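Baccell_00875 (Bacteroides cellulosilyticus DSM 14838, PDB 5NO8) probably acts as a polysaccharide lyase that removes the L-rhamnose caps linked to glucuronic acid in complex arabinogalactan proteins. Local coordinates at residues Y152-A155 / Q156-I159; M181-F184 / T185-G189. All coordinates share one frame; numbering follows the deposited sequence.

Contact 1 of 2, residues Y152-A155 / Q156-I159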
ATOM      1  N   TYR A 152      13.953  -4.132   0.559  1.00 18.72           N
ATOM      2  CA  TYR A 152      14.515  -2.942  -0.051  1.00 20.30           C
ATOM      3  C   TYR A 152      15.967  -2.733   0.374  1.00 20.87           C
ATOM      4  O   TYR A 152      16.259  -1.784   1.094  1.00 22.23           O
ATOM      5  CB  TYR A 152      13.703  -1.716   0.379  1.00 20.85           C
ATOM      6  CG  TYR A 152      12.223  -1.709   0.021  1.00 21.03           C
ATOM      7  CD1 TYR A 152      11.771  -2.145  -1.230  1.00 21.55           C
ATOM      8  CD2 TYR A 152      11.287  -1.164   0.910  1.00 21.81           C
ATOM      9  CE1 TYR A 152      10.408  -2.099  -1.565  1.00 22.38           C
ATOM     10  CE2 TYR A 152       9.937  -1.100   0.581  1.00 22.33           C
ATOM     11  CZ  TYR A 152       9.491  -1.574  -0.633  1.00 22.31           C
ATOM     12  OH  TYR A 152       8.120  -1.505  -0.951  1.00 24.24           O
ATOM     13  N   PRO A 153      16.881  -3.608  -0.061  1.00 22.47           N
ATOM     14  CA  PRO A 153      18.302  -3.414   0.314  1.00 24.38           C
ATOM     15  C   PRO A 153      18.903  -2.158  -0.342  1.00 26.10           C
ATOM     16  O   PRO A 153      19.579  -1.398   0.325  1.00 29.33           O
ATOM     17  CB  PRO A 153      18.980  -4.690  -0.200  1.00 24.03           C
ATOM     18  CG  PRO A 153      18.085  -5.174  -1.299  1.00 23.94           C
ATOM     19  CD  PRO A 153      16.695  -4.807  -0.896  1.00 24.06           C
ATOM     20  N   ASP A 154      18.628  -1.945  -1.624  1.00 27.63           N
ATOM     21  CA  ASP A 154      19.051  -0.748  -2.378  1.00 30.33           C
ATOM     22  C   ASP A 154      18.349  -0.774  -3.735  1.00 29.33           C
ATOM     23  O   ASP A 154      17.838  -1.828  -4.132  1.00 29.13           O
ATOM     24  CB  ASP A 154      20.579  -0.673  -2.548  1.00 33.17           C
ATOM     25  CG  ASP A 154      21.171  -1.892  -3.240  1.00 36.03           C
ATOM     26  OD1 ASP A 154      20.935  -2.120  -4.443  1.00 34.74           O
ATOM     27  OD2 ASP A 154      21.943  -2.610  -2.584  1.00 44.78           O
ATOM     28  N   ALA A 155      18.332   0.353  -4.450  1.00 26.98           N
ATOM     29  CA  ALA A 155      17.602   0.440  -5.716  1.00 27.13           C
ATOM     30  C   ALA A 155      18.041  -0.581  -6.769  1.00 26.72           C
ATOM     31  O   ALA A 155      17.214  -1.147  -7.467  1.00 24.39           O
ATOM     32  CB  ALA A 155      17.655   1.857  -6.287  1.00 27.46           C
ATOM     33  N   GLN A 156      19.342  -0.861  -6.845  1.00 26.44           N
ATOM     34  CA  GLN A 156      19.848  -1.692  -7.926  1.00 29.17           C
ATOM     35  C   GLN A 156      19.461  -3.144  -7.691  1.00 25.88           C
ATOM     36  O   GLN A 156      18.986  -3.800  -8.589  1.00 25.60           O
ATOM     37  CB  GLN A 156      21.363  -1.561  -8.072  1.00 34.67           C
ATOM     38  CG  GLN A 156      21.791  -0.233  -8.703  1.00 38.03           C
ATOM     39  CD  GLN A 156      21.486   1.012  -7.852  1.00 44.27           C
ATOM     40  OE1 GLN A 156      21.068   2.051  -8.391  1.00 49.15           O
ATOM     41  NE2 GLN A 156      21.693   0.917  -6.521  1.00 41.52           N
ATOM     42  N   GLN A 157      19.649  -3.635  -6.477  1.00 24.82           N
ATOM     43  CA  GLN A 157      19.210  -5.002  -6.178  1.00 26.16           C
ATOM     44  C   GLN A 157      17.681  -5.136  -6.237  1.00 23.66           C
ATOM     45  O   GLN A 157      17.167  -6.169  -6.644  1.00 21.81           O
ATOM     46  CB  GLN A 157      19.705  -5.441  -4.816  1.00 26.83           C
ATOM     47  CG  GLN A 157      21.189  -5.710  -4.759  1.00 29.30           C
ATOM     48  CD  GLN A 157      21.563  -6.229  -3.389  1.00 31.68           C
ATOM     49  OE1 GLN A 157      21.900  -5.453  -2.501  1.00 35.80           O
ATOM     50  NE2 GLN A 157      21.458  -7.535  -3.195  1.00 34.77           N
ATOM     51  N   CYS A 158      16.962  -4.095  -5.811  1.00 23.39           N
ATOM     52  CA  CYS A 158      15.490  -4.134  -5.871  1.00 23.66           C
ATOM     53  C   CYS A 158      14.996  -4.290  -7.292  1.00 22.81           C
ATOM     54  O   CYS A 158      14.239  -5.192  -7.592  1.00 21.55           O
ATOM     55  CB  CYS A 158      14.883  -2.888  -5.278  1.00 22.39           C
ATOM     56  SG  CYS A 158      15.026  -2.857  -3.509  1.00 24.41           S
ATOM     57  N   ILE A 159      15.485  -3.423  -8.169  1.00 22.20           N
ATOM     58  CA  ILE A 159      15.070  -3.400  -9.554  1.00 23.84           C
ATOM     59  C   ILE A 159      15.306  -4.736 -10.265  1.00 21.97           C
ATOM     60  O   ILE A 159      14.467  -5.197 -11.044  1.00 21.37           O
ATOM     61  CB  ILE A 159      15.776  -2.195 -10.249  1.00 27.30           C
ATOM     62  CG1 ILE A 159      15.089  -0.887  -9.820  1.00 30.31           C
ATOM     63  CG2 ILE A 159      15.878  -2.338 -11.749  1.00 29.91           C
ATOM     64  CD1 ILE A 159      13.695  -0.669 -10.340  1.00 32.80           C
TER
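Cys158 brings its SG up to the edge of the Tyr152 ring, close to the ring plane and 5.4 Å from the ring centroid, a sulfur-aromatic contact in which CD1 of Tyr152 lies 4.0 Å from SG. The same sulfur leans on the backbone at Tyr152 CA, 3.5 Å away, and on the pyrrolidine of Pro153, whose CD it meets at 3.7 Å. With SG anti to its own carbonyl carbon (chi1 -73°), Cys158 points back along the helix toward the residues that precede it. The ring of Tyr152 also meets that of His594, the two planes nearly parallel.

All of this happens at the N-terminus of helix 155-161, where Asp154 is the N-cap. Its CG sits between the backbone N and carbonyl carbon (chi1 57°), which turns the carboxylate over the first turn. OD1 of Asp154 takes the N-H of Gln157 at 2.8 Å, almost perfectly straight (177°) and met nearly along the C-O axis. The negative charge there probably interacts favourably with the helix dipole. Behind the cap, Pro153 and Cys158 occupy the two positions of a hydrophobic staple, while Pro153 CG also rests 3.9 Å from Gln157 CB. The first regular helical bonds follow at once: Cys158 N gives to Asp154 O at 3.0 Å, and Ile159 N gives to Ala155 O at 2.9 Å. Gln156 folds its amide back near Ala155 CB, and its OE1 is hydrogen-bonded by ND2 of Asn532. Beyond the cap, the side chain of Ile159 packs on Tyr540.

Contact 2 of 2, residues M181-F184 / T185-G189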
ATOM      1  N   MET A 181      10.703  -5.890  -9.156  1.00 17.54           N
ATOM      2  CA  MET A 181      10.479  -4.461  -8.883  1.00 18.88           C
ATOM      3  C   MET A 181      10.831  -3.556 -10.075  1.00 19.68           C
ATOM      4  O   MET A 181      10.167  -2.533 -10.307  1.00 20.52           O
ATOM      5  CB  MET A 181      11.168  -4.012  -7.597  1.00 18.53           C
ATOM      6  CG  MET A 181      10.674  -4.734  -6.341  1.00 18.08           C
ATOM      7  SD  MET A 181      11.387  -4.040  -4.865  1.00 19.37           S
ATOM      8  CE  MET A 181      10.678  -5.084  -3.587  1.00 19.86           C
ATOM      9  N   GLY A 182      11.815  -3.964 -10.868  1.00 20.25           N
ATOM     10  CA  GLY A 182      12.148  -3.249 -12.114  1.00 20.55           C
ATOM     11  C   GLY A 182      11.238  -3.533 -13.283  1.00 23.52           C
ATOM     12  O   GLY A 182      11.471  -3.031 -14.369  1.00 22.70           O
ATOM     13  N   ASP A 183      10.238  -4.387 -13.085  1.00 23.66           N
ATOM     14  CA  ASP A 183       9.298  -4.811 -14.109  1.00 26.89           C
ATOM     15  C   ASP A 183       9.862  -5.733 -15.180  1.00 25.81           C
ATOM     16  O   ASP A 183       9.154  -6.054 -16.122  1.00 28.47           O
ATOM     17  CB  ASP A 183       8.568  -3.622 -14.766  1.00 30.79           C
ATOM     18  CG  ASP A 183       7.272  -4.040 -15.457  1.00 33.42           C
ATOM     19  OD1 ASP A 183       6.457  -4.728 -14.816  1.00 37.01           O
ATOM     20  OD2 ASP A 183       7.080  -3.699 -16.636  1.00 37.13           O
ATOM     21  N   PHE A 184      11.099  -6.209 -15.030  1.00 23.61           N
ATOM     22  CA  PHE A 184      11.685  -7.085 -16.042  1.00 23.61           C
ATOM     23  C   PHE A 184      11.132  -8.499 -15.841  1.00 22.16           C
ATOM     24  O   PHE A 184      11.112  -8.994 -14.723  1.00 19.39           O
ATOM     25  CB  PHE A 184      13.208  -7.142 -15.934  1.00 24.70           C
ATOM     26  CG  PHE A 184      13.871  -5.798 -15.912  1.00 27.80           C
ATOM     27  CD1 PHE A 184      13.887  -5.003 -17.049  1.00 31.50           C
ATOM     28  CD2 PHE A 184      14.486  -5.325 -14.747  1.00 29.02           C
ATOM     29  CE1 PHE A 184      14.502  -3.753 -17.032  1.00 31.99           C
ATOM     30  CE2 PHE A 184      15.098  -4.081 -14.726  1.00 30.19           C
ATOM     31  CZ  PHE A 184      15.108  -3.295 -15.868  1.00 31.76           C
ATOM     32  N   THR A 185      10.711  -9.116 -16.932  1.00 21.78           N
ATOM     33  CA  THR A 185      10.248 -10.498 -16.942  1.00 21.76           C
ATOM     34  C   THR A 185      11.460 -11.430 -16.802  1.00 22.24           C
ATOM     35  O   THR A 185      12.586 -11.005 -17.066  1.00 22.00           O
ATOM     36  CB  THR A 185       9.515 -10.816 -18.250  1.00 23.34           C
ATOM     37  OG1 THR A 185      10.382 -10.567 -19.362  1.00 23.90           O
ATOM     38  CG2 THR A 185       8.266  -9.943 -18.407  1.00 24.34           C
ATOM     39  N   PRO A 186      11.270 -12.670 -16.343  1.00 20.33           N
ATOM     40  CA  PRO A 186       9.993 -13.201 -15.866  1.00 18.82           C
ATOM     41  C   PRO A 186       9.599 -12.734 -14.467  1.00 17.66           C
ATOM     42  O   PRO A 186      10.436 -12.358 -13.647  1.00 16.99           O
ATOM     43  CB  PRO A 186      10.254 -14.701 -15.818  1.00 18.88           C
ATOM     44  CG  PRO A 186      11.699 -14.788 -15.463  1.00 19.74           C
ATOM     45  CD  PRO A 186      12.351 -13.659 -16.205  1.00 19.77           C
ATOM     46  N   HIS A 187       8.296 -12.796 -14.232  1.00 16.93           N
ATOM     47  CA  HIS A 187       7.718 -12.632 -12.918  1.00 16.27           C
ATOM     48  C   HIS A 187       7.243 -13.996 -12.414  1.00 16.56           C
ATOM     49  O   HIS A 187       7.339 -14.995 -13.118  1.00 15.92           O
ATOM     50  CB  HIS A 187       6.573 -11.664 -13.036  1.00 17.31           C
ATOM     51  CG  HIS A 187       6.979 -10.354 -13.620  1.00 16.37           C
ATOM     52  ND1 HIS A 187       7.820  -9.486 -12.969  1.00 17.69           N
ATOM     53  CD2 HIS A 187       6.662  -9.763 -14.803  1.00 18.72           C
ATOM     54  CE1 HIS A 187       8.001  -8.408 -13.721  1.00 18.55           C
ATOM     55  NE2 HIS A 187       7.318  -8.557 -14.844  1.00 16.90           N
ATOM     56  N   LEU A 188       6.734 -14.023 -11.189  1.00 15.33           N
ATOM     57  CA  LEU A 188       6.298 -15.257 -10.578  1.00 16.08           C
ATOM     58  C   LEU A 188       4.863 -15.148 -10.078  1.00 15.14           C
ATOM     59  O   LEU A 188       4.466 -14.121  -9.555  1.00 16.54           O
ATOM     60  CB  LEU A 188       7.208 -15.574  -9.407  1.00 15.63           C
ATOM     61  CG  LEU A 188       7.225 -17.002  -8.869  1.00 16.68           C
ATOM     62  CD1 LEU A 188       8.029 -17.888  -9.788  1.00 18.05           C
ATOM     63  CD2 LEU A 188       7.834 -17.055  -7.479  1.00 17.61           C
ATOM     64  N   GLY A 189       4.150 -16.254 -10.189  1.00 15.09           N
ATOM     65  CA  GLY A 189       2.794 -16.374  -9.703  1.00 14.69           C
ATOM     66  C   GLY A 189       2.634 -17.595  -8.829  1.00 15.06           C
ATOM     67  O   GLY A 189       3.350 -18.593  -8.998  1.00 13.80           O
TER
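The loop that joins antiparallel neighbours 175-180 and 187-194 of an eight-stranded sheet has the imidazole of His187, at the start of the second strand, turned back against it. The ring reaches back to the loop backbone: NE2 of His187 makes a weak hydrogen bond to Asp183 O at 3.4 Å, bent to 125°, with the oxygen at the ring edge near its plane. CE1 of His187 lies 3.3 Å from Phe184 O, which approaches obliquely. The carboxylate of Asp183 stands obliquely to the imidazole, the planes 31° apart, with OD1 3.9 Å from His187 NE2. Over one face of the imidazole, offset toward the rim, sits Thr185 CA, just ahead of the cis peptide that leads into Pro186.

The stronger grip is on ND1, which accepts from Arg180 N, while the guanidinium of Arg180 bonds Phe184 O and Pro186 O. A leucine in place of His187 would probably leave Arg180 N without this acceptor and Asp183 O without its weak donor, setting the loop freer to shift. Phe184 turns the other way, toward Arg50, which makes a cation-pi contact with it, and one face of its ring carries Gly182 O, 3.7 Å above the plane and over the centre.

How the contacts relate
Contacts 1 and 2 follow one another in the chain, with strands 163-168 and 175-180 between them, and their centres are 14 Å apart. They meet directly: the loop of contact 2 packs against the helix capped in contact 1. Met181 bridges to both parts of contact 1, its CB 3.3 Å from Cys158 O and its CE 3.6 Å from Tyr152 CE1. Ile159 reaches the other way, placing CD1 3.5 Å from Gly182 CA and CG2 3.5 Å from Phe184 CE2. Helix 155-161 is thereby packed onto the connection between two strands of the sheet, through packing in which Met181 and Ile159 each make two of these four contacts.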